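Local coordinates for NO-binding heme-dependent sensor protein (Shewanella oneidensis, PDB 4U9B), which binds heme b and, through its iron, nitric oxide, consistent with a role as an H-NOX gas sensor in signalling, at residues Ile5-Leu9 with Glu46-Val51; Lys67-Leu73 with Cys141-Phe147; Val95-His99 with Ile118-Leu122. All blocks are in the same frame, centred on the assembly; numbering follows the deposited sequence.

The three contacts follow the H-NOX fold from its N-terminal helices to its sheet, and each touches the heme. Contact 1 (helices 3-17 and 44-58) closes along the chain before contact 2 (helices 62-80 and 139-152) opens; contact 3, setting the helices around 95-99 against edge strand 117-122, is nested inside the loop contact 2 closes. The centres of contacts 1 and 2 lie about 13 Å apart, and the two contacts touch: Leu9 CA is 3.6 Å from Phe69 CE1. Contacts 2 and 3, about 16 Å apart between centres, meet where Leu146 CD2 is 3.7 Å from Val95 CG2. Contacts 1 and 3, about 25 Å apart between centres, do not touch; contact 2 lies between them.

Contact 1: residues Ile5-Leu9 with Glu46-Val51; sequences IFNVL and ELFSIV. With HEM (protoporphyrin IX containing Fe), chain B.
Both segments are regular alpha-helix, 5-9 within helix 3-17 and 46-51 within helix 44-58, and they run nearly parallel: the local axes make a signed angle of +17° and come no closer than 11.3 Å. The nearest CA pair is Phe6-Leu47 at 6.9 Å. Leu47 (t, p) sits in the middle of the contact. Its CD1 lies 4.1 Å from the centroid of the Phe6 ring, 20° off the ring normal, a CH-pi contact over the face, while Leu47 CD1 also meets Leu9 CD2 at 3.6 Å and Ile5 CG2 at 4.0 Å. Phe6 (chi1 m, chi2 -89°) brings CE1 to 3.7 Å from Leu47 CB. Leu9 (t, p) extends CD2 to Ile50 CG2 at 3.9 Å and Val51 CG2 at 4.2 Å. Ile5 (m, m) directs CD1 to the heme, 3.7 Å from HEM CAD at the root of a propionate, linking this packing to the heme pocket. The carboxylate of Glu46 is taken up by Arg34 and Tyr36, and Tyr36 also stacks on Phe6. With no hydrogen bond across the segments and every touching residue buried, this is apolar helix-helix packing within the N-terminal helical part of the H-NOX fold, joined by shape.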
loop_
_atom_site.group_PDB
_atom_site.type_symbol
_atom_site.label_atom_id
_atom_site.label_comp_id
_atom_site.label_asym_id
_atom_site.label_seq_id
_atom_site.Cartn_x
_atom_site.Cartn_y
_atom_site.Cartn_z
ATOM N N ILE A 5 7.298 -4.937 -3.079
ATOM C CA ILE A 5 7.011 -3.816 -2.195
ATOM C C ILE A 5 8.306 -3.084 -1.859
ATOM O O ILE A 5 8.359 -1.854 -1.889
ATOM C CB ILE A 5 6.318 -4.278 -0.900
ATOM C CG1 ILE A 5 5.058 -5.093 -1.225
ATOM C CG2 ILE A 5 5.979 -3.081 -0.017
ATOM C CD1 ILE A 5 4.009 -4.347 -2.039
ATOM N N PHE A 6 9.350 -3.849 -1.554
ATOM C CA PHE A 6 10.666 -3.281 -1.297
ATOM C C PHE A 6 11.234 -2.606 -2.540
ATOM O O PHE A 6 11.899 -1.580 -2.440
ATOM C CB PHE A 6 11.638 -4.361 -0.815
ATOM C CG PHE A 6 11.329 -4.891 0.550
ATOM C CD1 PHE A 6 11.864 -4.289 1.677
ATOM C CD2 PHE A 6 10.508 -5.992 0.710
ATOM C CE1 PHE A 6 11.587 -4.780 2.936
ATOM C CE2 PHE A 6 10.224 -6.484 1.965
ATOM C CZ PHE A 6 10.764 -5.877 3.082
ATOM N N ASN A 7 10.980 -3.184 -3.709
ATOM C CA ASN A 7 11.481 -2.605 -4.951
ATOM C C ASN A 7 10.882 -1.227 -5.201
ATOM O O ASN A 7 11.586 -0.307 -5.615
ATOM C CB ASN A 7 11.185 -3.519 -6.144
ATOM C CG ASN A 7 11.972 -4.816 -6.104
ATOM O OD1 ASN A 7 13.033 -4.904 -5.472
ATOM N ND2 ASN A 7 11.458 -5.832 -6.785
ATOM N N VAL A 8 9.584 -1.081 -4.955
ATOM C CA VAL A 8 8.937 0.208 -5.149
ATOM C C VAL A 8 9.418 1.183 -4.076
ATOM O O VAL A 8 9.593 2.369 -4.346
ATOM C CB VAL A 8 7.398 0.091 -5.120
ATOM C CG1 VAL A 8 6.757 1.454 -5.306
ATOM C CG2 VAL A 8 6.919 -0.855 -6.214
ATOM N N LEU A 9 9.646 0.681 -2.864
ATOM C CA LEU A 9 10.185 1.516 -1.797
ATOM C C LEU A 9 11.563 2.025 -2.200
ATOM O O LEU A 9 11.888 3.189 -1.972
ATOM C CB LEU A 9 10.262 0.749 -0.472
ATOM C CG LEU A 9 10.785 1.541 0.735
ATOM C CD1 LEU A 9 9.849 2.685 1.083
ATOM C CD2 LEU A 9 10.979 0.638 1.942
ATOM N N GLU A 46 11.725 -5.720 8.134
ATOM C CA GLU A 46 12.724 -5.004 7.352
ATOM C C GLU A 46 12.099 -3.755 6.744
ATOM O O GLU A 46 12.677 -2.674 6.810
ATOM C CB GLU A 46 13.320 -5.901 6.261
ATOM C CG GLU A 46 14.217 -7.003 6.811
ATOM C CD GLU A 46 14.808 -7.898 5.734
ATOM O OE1 GLU A 46 15.072 -7.409 4.615
ATOM O OE2 GLU A 46 15.009 -9.098 6.012
ATOM N N LEU A 47 10.908 -3.904 6.171
ATOM C CA LEU A 47 10.204 -2.775 5.575
ATOM C C LEU A 47 9.904 -1.719 6.637
ATOM O O LEU A 47 10.213 -0.541 6.459
ATOM C CB LEU A 47 8.906 -3.235 4.905
ATOM C CG LEU A 47 8.172 -2.180 4.073
ATOM C CD1 LEU A 47 8.753 -2.098 2.669
ATOM C CD2 LEU A 47 6.682 -2.478 4.023
ATOM N N PHE A 48 9.314 -2.150 7.748
ATOM C CA PHE A 48 8.936 -1.228 8.815
ATOM C C PHE A 48 10.155 -0.521 9.409
ATOM O O PHE A 48 10.103 0.678 9.688
ATOM C CB PHE A 48 8.171 -1.966 9.918
ATOM C CG PHE A 48 6.737 -2.266 9.576
ATOM C CD1 PHE A 48 5.844 -1.239 9.309
ATOM C CD2 PHE A 48 6.274 -3.571 9.551
ATOM C CE1 PHE A 48 4.520 -1.510 9.006
ATOM C CE2 PHE A 48 4.950 -3.848 9.246
ATOM C CZ PHE A 48 4.074 -2.815 8.974
ATOM N N SER A 49 11.250 -1.254 9.595
ATOM C CA SER A 49 12.464 -0.667 10.151
ATOM C C SER A 49 12.997 0.428 9.239
ATOM O O SER A 49 13.398 1.494 9.702
ATOM C CB SER A 49 13.538 -1.733 10.368
ATOM O OG SER A 49 13.215 -2.546 11.477
ATOM N N ILE A 50 12.998 0.158 7.938
ATOM C CA ILE A 50 13.451 1.139 6.964
ATOM C C ILE A 50 12.572 2.383 7.012
ATOM O O ILE A 50 13.078 3.501 7.097
ATOM C CB ILE A 50 13.454 0.561 5.536
ATOM C CG1 ILE A 50 14.553 -0.498 5.403
ATOM C CG2 ILE A 50 13.679 1.665 4.499
ATOM C CD1 ILE A 50 14.429 -1.360 4.170
ATOM N N VAL A 51 11.257 2.187 6.956
ATOM C CA VAL A 51 10.331 3.312 6.930
ATOM C C VAL A 51 10.345 4.059 8.267
ATOM O O VAL A 51 10.179 5.275 8.294
ATOM C CB VAL A 51 8.896 2.854 6.583
ATOM C CG1 VAL A 51 7.945 4.035 6.523
ATOM C CG2 VAL A 51 8.881 2.153 5.234
HETATM C CHA HEM B . -0.122 -5.559 -0.344
HETATM C CHB HEM B . -4.033 -2.710 -0.245
HETATM C CHC HEM B . -4.054 -2.492 -5.065
HETATM C CHD HEM B . -0.962 -6.227 -5.135
HETATM C C1A HEM B . -1.066 -4.657 0.081
HETATM C C2A HEM B . -1.071 -3.950 1.346
HETATM C C3A HEM B . -2.152 -3.164 1.363
HETATM C C4A HEM B . -2.866 -3.344 0.119
HETATM C CMA HEM B . -2.590 -2.216 2.493
HETATM C CAA HEM B . -0.019 -4.080 2.472
HETATM C CBA HEM B . -0.111 -5.448 3.153
HETATM C CGA HEM B . -1.109 -5.482 4.290
HETATM O O1A HEM B . -1.238 -6.559 4.934
HETATM O O2A HEM B . -1.782 -4.454 4.570
HETATM C C1B HEM B . -4.354 -2.350 -1.530
HETATM C C2B HEM B . -5.333 -1.356 -1.913
HETATM C C3B HEM B . -5.352 -1.301 -3.258
HETATM C C4B HEM B . -4.363 -2.245 -3.748
HETATM C CMB HEM B . -6.174 -0.582 -0.874
HETATM C CAB HEM B . -6.188 -0.415 -4.212
HETATM C CBB HEM B . -6.783 0.722 -3.839
HETATM C C1C HEM B . -3.218 -3.493 -5.515
HETATM C C2C HEM B . -2.942 -3.802 -6.900
HETATM C C3C HEM B . -2.098 -4.839 -6.950
HETATM C C4C HEM B . -1.796 -5.222 -5.576
HETATM C CMC HEM B . -3.547 -3.045 -8.101
HETATM C CAC HEM B . -1.569 -5.447 -8.275
HETATM C CBC HEM B . -0.936 -6.623 -8.344
HETATM C C1D HEM B . -0.386 -6.318 -3.887
HETATM C C2D HEM B . 0.782 -7.113 -3.588
HETATM C C3D HEM B . 1.043 -6.905 -2.098
HETATM C C4D HEM B . 0.009 -6.010 -1.638
HETATM C CMD HEM B . 1.602 -7.977 -4.564
HETATM C CAD HEM B . 2.174 -7.516 -1.253
HETATM C CBD HEM B . 1.728 -8.849 -0.659
HETATM C CGD HEM B . 2.855 -9.410 0.166
HETATM O O1D HEM B . 3.740 -8.614 0.566
HETATM O O2D HEM B . 2.873 -10.644 0.428
HETATM N NA HEM B . -2.174 -4.256 -0.648
HETATM N NB HEM B . -3.780 -2.869 -2.667
HETATM N NC HEM B . -2.502 -4.381 -4.734
HETATM N ND HEM B . -0.812 -5.686 -2.718
HETATM FE FE HEM B . -2.451 -4.452 -2.667
#

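Contact 2: residues Lys67-Leu73 with Cys141-Phe147; sequences KAFGQFL and CAEGLLF. With HEM (protoporphyrin IX containing Fe), chain B.
Helix 141-147 crosses helix 67-73 at -40°, both alpha-helical and pointing roughly the same way, with local axes only 6.4 Å apart. The nearest CA pair, Gly70-Gly144, is 4.1 Å. Cys141 (chi1 t) places SG 4.0 Å from Leu73 CD2 and 5.4 Å from the Phe69 ring centroid, an oblique sulfur-aromatic contact; its carbonyl O is 3.6 Å from Gly70 CA. Ala142 turns its CB away from helix 67-73, and its O lies 3.8 Å from HEM CMB. Glu143 (t, t) reaches the extended, all-t Lys67 in a short salt bridge, NZ to OE2 2.5 Å, while OE1 is hydrogen-bonded to ND1 of His161, a zinc ligand. At Gly144 the backbones meet: its CA is 3.4 Å from Lys67 O and its O 3.1 Å from Gln71 CA, both CA-H...O contacts. A CB on Gly144 would clash with Lys67 O, as one on Gly70 would with Cys141 O. Leu145 (m, t) puts CD2 3.3 Å from Gly70 O and 3.9 Å from Leu73 CG, and CD1 3.5 Å from HEM C1B. Leu146 sends CD2 to HEM CBB at 3.5 Å. Phe147 packs CE2 against Lys67 CE at 3.7 Å. A close glycine-to-glycine helix crossing with CA-H...O contacts holds helix 139-152 against helix 62-80, while Ala142, Leu145 and Leu146 of the former line the H-NOX heme pocket.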
loop_
_atom_site.group_PDB
_atom_site.type_symbol
_atom_site.label_atom_id
_atom_site.label_comp_id
_atom_site.label_asym_id
_atom_site.label_seq_id
_atom_site.Cartn_x
_atom_site.Cartn_y
_atom_site.Cartn_z
ATOM N N LYS A 67 1.603 6.456 4.446
ATOM C CA LYS A 67 0.533 6.890 3.554
ATOM C C LYS A 67 1.115 7.437 2.256
ATOM O O LYS A 67 0.589 7.178 1.175
ATOM C CB LYS A 67 -0.342 7.943 4.238
ATOM C CG LYS A 67 -1.496 8.457 3.386
ATOM C CD LYS A 67 -2.378 9.425 4.165
ATOM C CE LYS A 67 -3.540 9.926 3.321
ATOM N NZ LYS A 67 -4.510 10.746 4.111
ATOM N N ALA A 68 2.210 8.182 2.368
ATOM C CA ALA A 68 2.886 8.723 1.194
ATOM C C ALA A 68 3.406 7.595 0.314
ATOM O O ALA A 68 3.268 7.627 -0.911
ATOM C CB ALA A 68 4.022 9.635 1.610
ATOM N N PHE A 69 4.010 6.598 0.949
ATOM C CA PHE A 69 4.484 5.419 0.239
ATOM C C PHE A 69 3.334 4.699 -0.451
ATOM O O PHE A 69 3.465 4.270 -1.595
ATOM C CB PHE A 69 5.201 4.473 1.199
ATOM C CG PHE A 69 5.565 3.149 0.591
ATOM C CD1 PHE A 69 6.354 3.086 -0.544
ATOM C CD2 PHE A 69 5.134 1.969 1.167
ATOM C CE1 PHE A 69 6.692 1.870 -1.101
ATOM C CE2 PHE A 69 5.471 0.751 0.615
ATOM C CZ PHE A 69 6.252 0.702 -0.521
ATOM N N GLY A 70 2.210 4.573 0.248
ATOM C CA GLY A 70 1.034 3.924 -0.307
ATOM C C GLY A 70 0.573 4.556 -1.607
ATOM O O GLY A 70 0.227 3.856 -2.562
ATOM N N GLN A 71 0.571 5.883 -1.653
ATOM C CA GLN A 71 0.151 6.591 -2.855
ATOM C C GLN A 71 1.152 6.372 -3.980
ATOM O O GLN A 71 0.769 6.168 -5.134
ATOM C CB GLN A 71 -0.017 8.081 -2.572
ATOM C CG GLN A 71 -0.560 8.859 -3.754
ATOM C CD GLN A 71 -1.281 10.131 -3.347
ATOM O OE1 GLN A 71 -1.149 10.605 -2.218
ATOM N NE2 GLN A 71 -2.057 10.686 -4.269
ATOM N N PHE A 72 2.435 6.415 -3.635
ATOM C CA PHE A 72 3.500 6.138 -4.588
ATOM C C PHE A 72 3.382 4.703 -5.092
ATOM O O PHE A 72 3.619 4.421 -6.268
ATOM C CB PHE A 72 4.869 6.371 -3.930
ATOM C CG PHE A 72 6.039 6.251 -4.874
ATOM C CD1 PHE A 72 6.638 5.021 -5.108
ATOM C CD2 PHE A 72 6.557 7.372 -5.506
ATOM C CE1 PHE A 72 7.718 4.909 -5.967
ATOM C CE2 PHE A 72 7.638 7.267 -6.366
ATOM C CZ PHE A 72 8.220 6.033 -6.596
ATOM N N LEU A 73 2.986 3.809 -4.192
ATOM C CA LEU A 73 2.986 2.375 -4.461
ATOM C C LEU A 73 1.964 1.951 -5.512
ATOM O O LEU A 73 2.159 0.937 -6.186
ATOM C CB LEU A 73 2.735 1.604 -3.160
ATOM C CG LEU A 73 2.624 0.078 -3.236
ATOM C CD1 LEU A 73 3.900 -0.550 -3.787
ATOM C CD2 LEU A 73 2.299 -0.492 -1.863
ATOM N N CYS A 141 -1.247 2.740 4.551
ATOM C CA CYS A 141 -0.761 2.376 3.227
ATOM C C CYS A 141 -1.961 2.124 2.314
ATOM O O CYS A 141 -1.948 2.491 1.138
ATOM C CB CYS A 141 0.146 1.142 3.299
ATOM S SG CYS A 141 0.930 0.676 1.731
ATOM N N ALA A 142 -3.002 1.510 2.870
ATOM C CA ALA A 142 -4.243 1.283 2.131
ATOM C C ALA A 142 -4.867 2.611 1.726
ATOM O O ALA A 142 -5.329 2.776 0.593
ATOM C CB ALA A 142 -5.227 0.472 2.968
ATOM N N GLU A 143 -4.886 3.556 2.661
ATOM C CA GLU A 143 -5.452 4.872 2.398
ATOM C C GLU A 143 -4.664 5.535 1.273
ATOM O O GLU A 143 -5.242 6.088 0.338
ATOM C CB GLU A 143 -5.437 5.738 3.671
ATOM C CG GLU A 143 -6.201 7.043 3.533
ATOM C CD GLU A 143 -6.350 7.805 4.840
ATOM O OE1 GLU A 143 -6.591 7.179 5.893
ATOM O OE2 GLU A 143 -6.234 9.044 4.807
ATOM N N GLY A 144 -3.340 5.452 1.360
ATOM C CA GLY A 144 -2.470 6.002 0.337
ATOM C C GLY A 144 -2.718 5.382 -1.025
ATOM O O GLY A 144 -2.822 6.090 -2.027
ATOM N N LEU A 145 -2.818 4.057 -1.058
ATOM C CA LEU A 145 -3.073 3.330 -2.301
ATOM C C LEU A 145 -4.399 3.732 -2.942
ATOM O O LEU A 145 -4.512 3.791 -4.167
ATOM C CB LEU A 145 -3.059 1.823 -2.043
ATOM C CG LEU A 145 -1.663 1.204 -1.969
ATOM C CD1 LEU A 145 -1.686 -0.105 -1.206
ATOM C CD2 LEU A 145 -1.115 1.001 -3.369
ATOM N N LEU A 146 -5.401 3.998 -2.113
ATOM C CA LEU A 146 -6.701 4.426 -2.613
ATOM C C LEU A 146 -6.588 5.785 -3.290
ATOM O O LEU A 146 -7.168 6.005 -4.353
ATOM C CB LEU A 146 -7.724 4.473 -1.478
ATOM C CG LEU A 146 -8.200 3.103 -0.988
ATOM C CD1 LEU A 146 -8.818 3.213 0.395
ATOM C CD2 LEU A 146 -9.202 2.507 -1.971
ATOM N N PHE A 147 -5.833 6.693 -2.682
ATOM C CA PHE A 147 -5.604 8.001 -3.282
ATOM C C PHE A 147 -4.808 7.851 -4.574
ATOM O O PHE A 147 -5.041 8.569 -5.546
ATOM C CB PHE A 147 -4.872 8.926 -2.307
ATOM C CG PHE A 147 -5.763 9.541 -1.267
ATOM C CD1 PHE A 147 -6.703 10.498 -1.620
ATOM C CD2 PHE A 147 -5.655 9.178 0.065
ATOM C CE1 PHE A 147 -7.523 11.071 -0.666
ATOM C CE2 PHE A 147 -6.472 9.753 1.024
ATOM C CZ PHE A 147 -7.407 10.699 0.656
HETATM C CHA HEM B . -0.122 -5.559 -0.344
HETATM C CHB HEM B . -4.033 -2.710 -0.245
HETATM C CHC HEM B . -4.054 -2.492 -5.065
HETATM C CHD HEM B . -0.962 -6.227 -5.135
HETATM C C1A HEM B . -1.066 -4.657 0.081
HETATM C C2A HEM B . -1.071 -3.950 1.346
HETATM C C3A HEM B . -2.152 -3.164 1.363
HETATM C C4A HEM B . -2.866 -3.344 0.119
HETATM C CMA HEM B . -2.590 -2.216 2.493
HETATM C CAA HEM B . -0.019 -4.080 2.472
HETATM C CBA HEM B . -0.111 -5.448 3.153
HETATM C CGA HEM B . -1.109 -5.482 4.290
HETATM O O1A HEM B . -1.238 -6.559 4.934
HETATM O O2A HEM B . -1.782 -4.454 4.570
HETATM C C1B HEM B . -4.354 -2.350 -1.530
HETATM C C2B HEM B . -5.333 -1.356 -1.913
HETATM C C3B HEM B . -5.352 -1.301 -3.258
HETATM C C4B HEM B . -4.363 -2.245 -3.748
HETATM C CMB HEM B . -6.174 -0.582 -0.874
HETATM C CAB HEM B . -6.188 -0.415 -4.212
HETATM C CBB HEM B . -6.783 0.722 -3.839
HETATM C C1C HEM B . -3.218 -3.493 -5.515
HETATM C C2C HEM B . -2.942 -3.802 -6.900
HETATM C C3C HEM B . -2.098 -4.839 -6.950
HETATM C C4C HEM B . -1.796 -5.222 -5.576
HETATM C CMC HEM B . -3.547 -3.045 -8.101
HETATM C CAC HEM B . -1.569 -5.447 -8.275
HETATM C CBC HEM B . -0.936 -6.623 -8.344
HETATM C C1D HEM B . -0.386 -6.318 -3.887
HETATM C C2D HEM B . 0.782 -7.113 -3.588
HETATM C C3D HEM B . 1.043 -6.905 -2.098
HETATM C C4D HEM B . 0.009 -6.010 -1.638
HETATM C CMD HEM B . 1.602 -7.977 -4.564
HETATM C CAD HEM B . 2.174 -7.516 -1.253
HETATM C CBD HEM B . 1.728 -8.849 -0.659
HETATM C CGD HEM B . 2.855 -9.410 0.166
HETATM O O1D HEM B . 3.740 -8.614 0.566
HETATM O O2D HEM B . 2.873 -10.644 0.428
HETATM N NA HEM B . -2.174 -4.256 -0.648
HETATM N NB HEM B . -3.780 -2.869 -2.667
HETATM N NC HEM B . -2.502 -4.381 -4.734
HETATM N ND HEM B . -0.812 -5.686 -2.718
HETATM FE FE HEM B . -2.451 -4.452 -2.667
#

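Contact 3: residues Val95-His99 with Ile118-Leu122; sequences VMGIH and INGQL. With HEM (protoporphyrin IX containing Fe), chain B; PO4 (phosphate ion), chain E.
In this H-NOX heme pocket, Met96, Ile98 and His99, where helices 91-96 and 98-109 follow each other, pack on edge strand 117-122 of the antiparallel sheet. The strand is extended (phi -86 to -135°, psi 117 to 138°), and the nearest CA pairs are Met96-Gly120 (5.4 Å) and His99-Ile118 (5.7 Å). Val95 O accepts a 3.3 Å hydrogen bond from Ile98 N. Met96 (m, m, m) curls over the strand, CE lying 3.3 Å from Gly120 O and 4.1 Å from Leu122 CB; a CB on Gly120 would sit tight against Met96 SD. Ile98 (m, t) meets Ile118 (m, t) CG2 to CG2 at 3.7 Å. Both line the heme, Ile98 CD1 being 3.6 Å from HEM CAB and Ile118 CD1 3.7 Å from HEM CHB, and Ile98 touches the bound NO. His99 (chi1 t) sets CD2 3.0 Å from Ile118 O. A phosphate, probably from the crystallisation liquor, bridges the segments: His99 NE2 donates to PO4 O1 and Asn119 ND2 to PO4 O2, each at 3.1 Å.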
loop_
_atom_site.group_PDB
_atom_site.type_symbol
_atom_site.label_atom_id
_atom_site.label_comp_id
_atom_site.label_asym_id
_atom_site.label_seq_id
_atom_site.Cartn_x
_atom_site.Cartn_y
_atom_site.Cartn_z
ATOM N N VAL A 95 -11.802 -0.530 -6.588
ATOM C CA VAL A 95 -11.912 -0.666 -5.138
ATOM C C VAL A 95 -12.816 -1.834 -4.755
ATOM O O VAL A 95 -12.487 -2.623 -3.868
ATOM C CB VAL A 95 -12.453 0.625 -4.494
ATOM C CG1 VAL A 95 -12.597 0.458 -2.983
ATOM C CG2 VAL A 95 -11.532 1.794 -4.808
ATOM N N MET A 96 -13.960 -1.935 -5.420
ATOM C CA MET A 96 -14.888 -3.027 -5.162
ATOM C C MET A 96 -14.326 -4.360 -5.649
ATOM O O MET A 96 -14.841 -5.422 -5.299
ATOM C CB MET A 96 -16.234 -2.738 -5.831
ATOM C CG MET A 96 -16.972 -1.559 -5.220
ATOM S SD MET A 96 -17.402 -1.828 -3.487
ATOM C CE MET A 96 -18.610 -3.141 -3.646
ATOM N N GLY A 97 -13.262 -4.295 -6.445
ATOM C CA GLY A 97 -12.630 -5.487 -6.985
ATOM C C GLY A 97 -11.373 -5.916 -6.252
ATOM O O GLY A 97 -10.734 -6.892 -6.646
ATOM N N ILE A 98 -11.004 -5.200 -5.195
ATOM C CA ILE A 98 -9.817 -5.564 -4.427
ATOM C C ILE A 98 -9.997 -6.956 -3.825
ATOM O O ILE A 98 -9.095 -7.791 -3.889
ATOM C CB ILE A 98 -9.516 -4.546 -3.296
ATOM C CG1 ILE A 98 -9.178 -3.172 -3.887
ATOM C CG2 ILE A 98 -8.353 -5.033 -2.427
ATOM C CD1 ILE A 98 -9.063 -2.057 -2.851
ATOM N N HIS A 99 -11.172 -7.202 -3.256
ATOM C CA HIS A 99 -11.436 -8.449 -2.546
ATOM C C HIS A 99 -11.474 -9.645 -3.490
ATOM O O HIS A 99 -10.887 -10.688 -3.207
ATOM C CB HIS A 99 -12.760 -8.354 -1.784
ATOM C CG HIS A 99 -13.066 -9.562 -0.956
ATOM N ND1 HIS A 99 -14.083 -10.440 -1.266
ATOM C CD2 HIS A 99 -12.487 -10.042 0.169
ATOM C CE1 HIS A 99 -14.119 -11.405 -0.366
ATOM N NE2 HIS A 99 -13.160 -11.188 0.516
ATOM N N ILE A 118 -9.575 -7.165 2.971
ATOM C CA ILE A 118 -10.245 -5.970 2.489
ATOM C C ILE A 118 -11.601 -6.352 1.909
ATOM O O ILE A 118 -11.701 -7.254 1.080
ATOM C CB ILE A 118 -9.379 -5.222 1.445
ATOM C CG1 ILE A 118 -8.216 -4.523 2.163
ATOM C CG2 ILE A 118 -10.213 -4.204 0.666
ATOM C CD1 ILE A 118 -7.253 -3.777 1.257
ATOM N N ASN A 119 -12.639 -5.665 2.376
ATOM C CA ASN A 119 -14.002 -5.889 1.919
ATOM C C ASN A 119 -14.687 -4.558 1.667
ATOM O O ASN A 119 -14.641 -3.663 2.509
ATOM C CB ASN A 119 -14.795 -6.700 2.946
ATOM C CG ASN A 119 -14.275 -8.116 3.104
ATOM O OD1 ASN A 119 -14.786 -9.050 2.483
ATOM N ND2 ASN A 119 -13.258 -8.283 3.943
ATOM N N GLY A 120 -15.324 -4.439 0.508
ATOM C CA GLY A 120 -15.954 -3.198 0.103
ATOM C C GLY A 120 -17.452 -3.327 -0.071
ATOM O O GLY A 120 -17.944 -4.320 -0.603
ATOM N N GLN A 121 -18.171 -2.315 0.399
ATOM C CA GLN A 121 -19.600 -2.186 0.144
ATOM C C GLN A 121 -19.862 -0.864 -0.558
ATOM O O GLN A 121 -19.431 0.190 -0.090
ATOM C CB GLN A 121 -20.404 -2.265 1.446
ATOM C CG GLN A 121 -20.397 -3.636 2.099
ATOM C CD GLN A 121 -21.023 -4.705 1.219
ATOM O OE1 GLN A 121 -21.939 -4.429 0.444
ATOM N NE2 GLN A 121 -20.523 -5.931 1.327
ATOM N N LEU A 122 -20.553 -0.926 -1.693
ATOM C CA LEU A 122 -21.024 0.275 -2.367
ATOM C C LEU A 122 -22.365 0.662 -1.763
ATOM O O LEU A 122 -23.332 -0.094 -1.847
ATOM C CB LEU A 122 -21.153 0.054 -3.876
ATOM C CG LEU A 122 -21.605 1.274 -4.692
ATOM C CD1 LEU A 122 -20.624 2.429 -4.546
ATOM C CD2 LEU A 122 -21.781 0.915 -6.160
HETATM C CHA HEM B . -0.122 -5.559 -0.344
HETATM C CHB HEM B . -4.033 -2.710 -0.245
HETATM C CHC HEM B . -4.054 -2.492 -5.065
HETATM C CHD HEM B . -0.962 -6.227 -5.135
HETATM C C1A HEM B . -1.066 -4.657 0.081
HETATM C C2A HEM B . -1.071 -3.950 1.346
HETATM C C3A HEM B . -2.152 -3.164 1.363
HETATM C C4A HEM B . -2.866 -3.344 0.119
HETATM C CMA HEM B . -2.590 -2.216 2.493
HETATM C CAA HEM B . -0.019 -4.080 2.472
HETATM C CBA HEM B . -0.111 -5.448 3.153
HETATM C CGA HEM B . -1.109 -5.482 4.290
HETATM O O1A HEM B . -1.238 -6.559 4.934
HETATM O O2A HEM B . -1.782 -4.454 4.570
HETATM C C1B HEM B . -4.354 -2.350 -1.530
HETATM C C2B HEM B . -5.333 -1.356 -1.913
HETATM C C3B HEM B . -5.352 -1.301 -3.258
HETATM C C4B HEM B . -4.363 -2.245 -3.748
HETATM C CMB HEM B . -6.174 -0.582 -0.874
HETATM C CAB HEM B . -6.188 -0.415 -4.212
HETATM C CBB HEM B . -6.783 0.722 -3.839
HETATM C C1C HEM B . -3.218 -3.493 -5.515
HETATM C C2C HEM B . -2.942 -3.802 -6.900
HETATM C C3C HEM B . -2.098 -4.839 -6.950
HETATM C C4C HEM B . -1.796 -5.222 -5.576
HETATM C CMC HEM B . -3.547 -3.045 -8.101
HETATM C CAC HEM B . -1.569 -5.447 -8.275
HETATM C CBC HEM B . -0.936 -6.623 -8.344
HETATM C C1D HEM B . -0.386 -6.318 -3.887
HETATM C C2D HEM B . 0.782 -7.113 -3.588
HETATM C C3D HEM B . 1.043 -6.905 -2.098
HETATM C C4D HEM B . 0.009 -6.010 -1.638
HETATM C CMD HEM B . 1.602 -7.977 -4.564
HETATM C CAD HEM B . 2.174 -7.516 -1.253
HETATM C CBD HEM B . 1.728 -8.849 -0.659
HETATM C CGD HEM B . 2.855 -9.410 0.166
HETATM O O1D HEM B . 3.740 -8.614 0.566
HETATM O O2D HEM B . 2.873 -10.644 0.428
HETATM N NA HEM B . -2.174 -4.256 -0.648
HETATM N NB HEM B . -3.780 -2.869 -2.667
HETATM N NC HEM B . -2.502 -4.381 -4.734
HETATM N ND HEM B . -0.812 -5.686 -2.718
HETATM FE FE HEM B . -2.451 -4.452 -2.667
HETATM P P PO4 E . -12.106 -12.269 3.980
HETATM O O1 PO4 E . -11.547 -12.679 2.638
HETATM O O2 PO4 E . -11.612 -10.886 4.328
HETATM O O3 PO4 E . -13.616 -12.264 3.915
HETATM O O4 PO4 E . -11.650 -13.248 5.035
#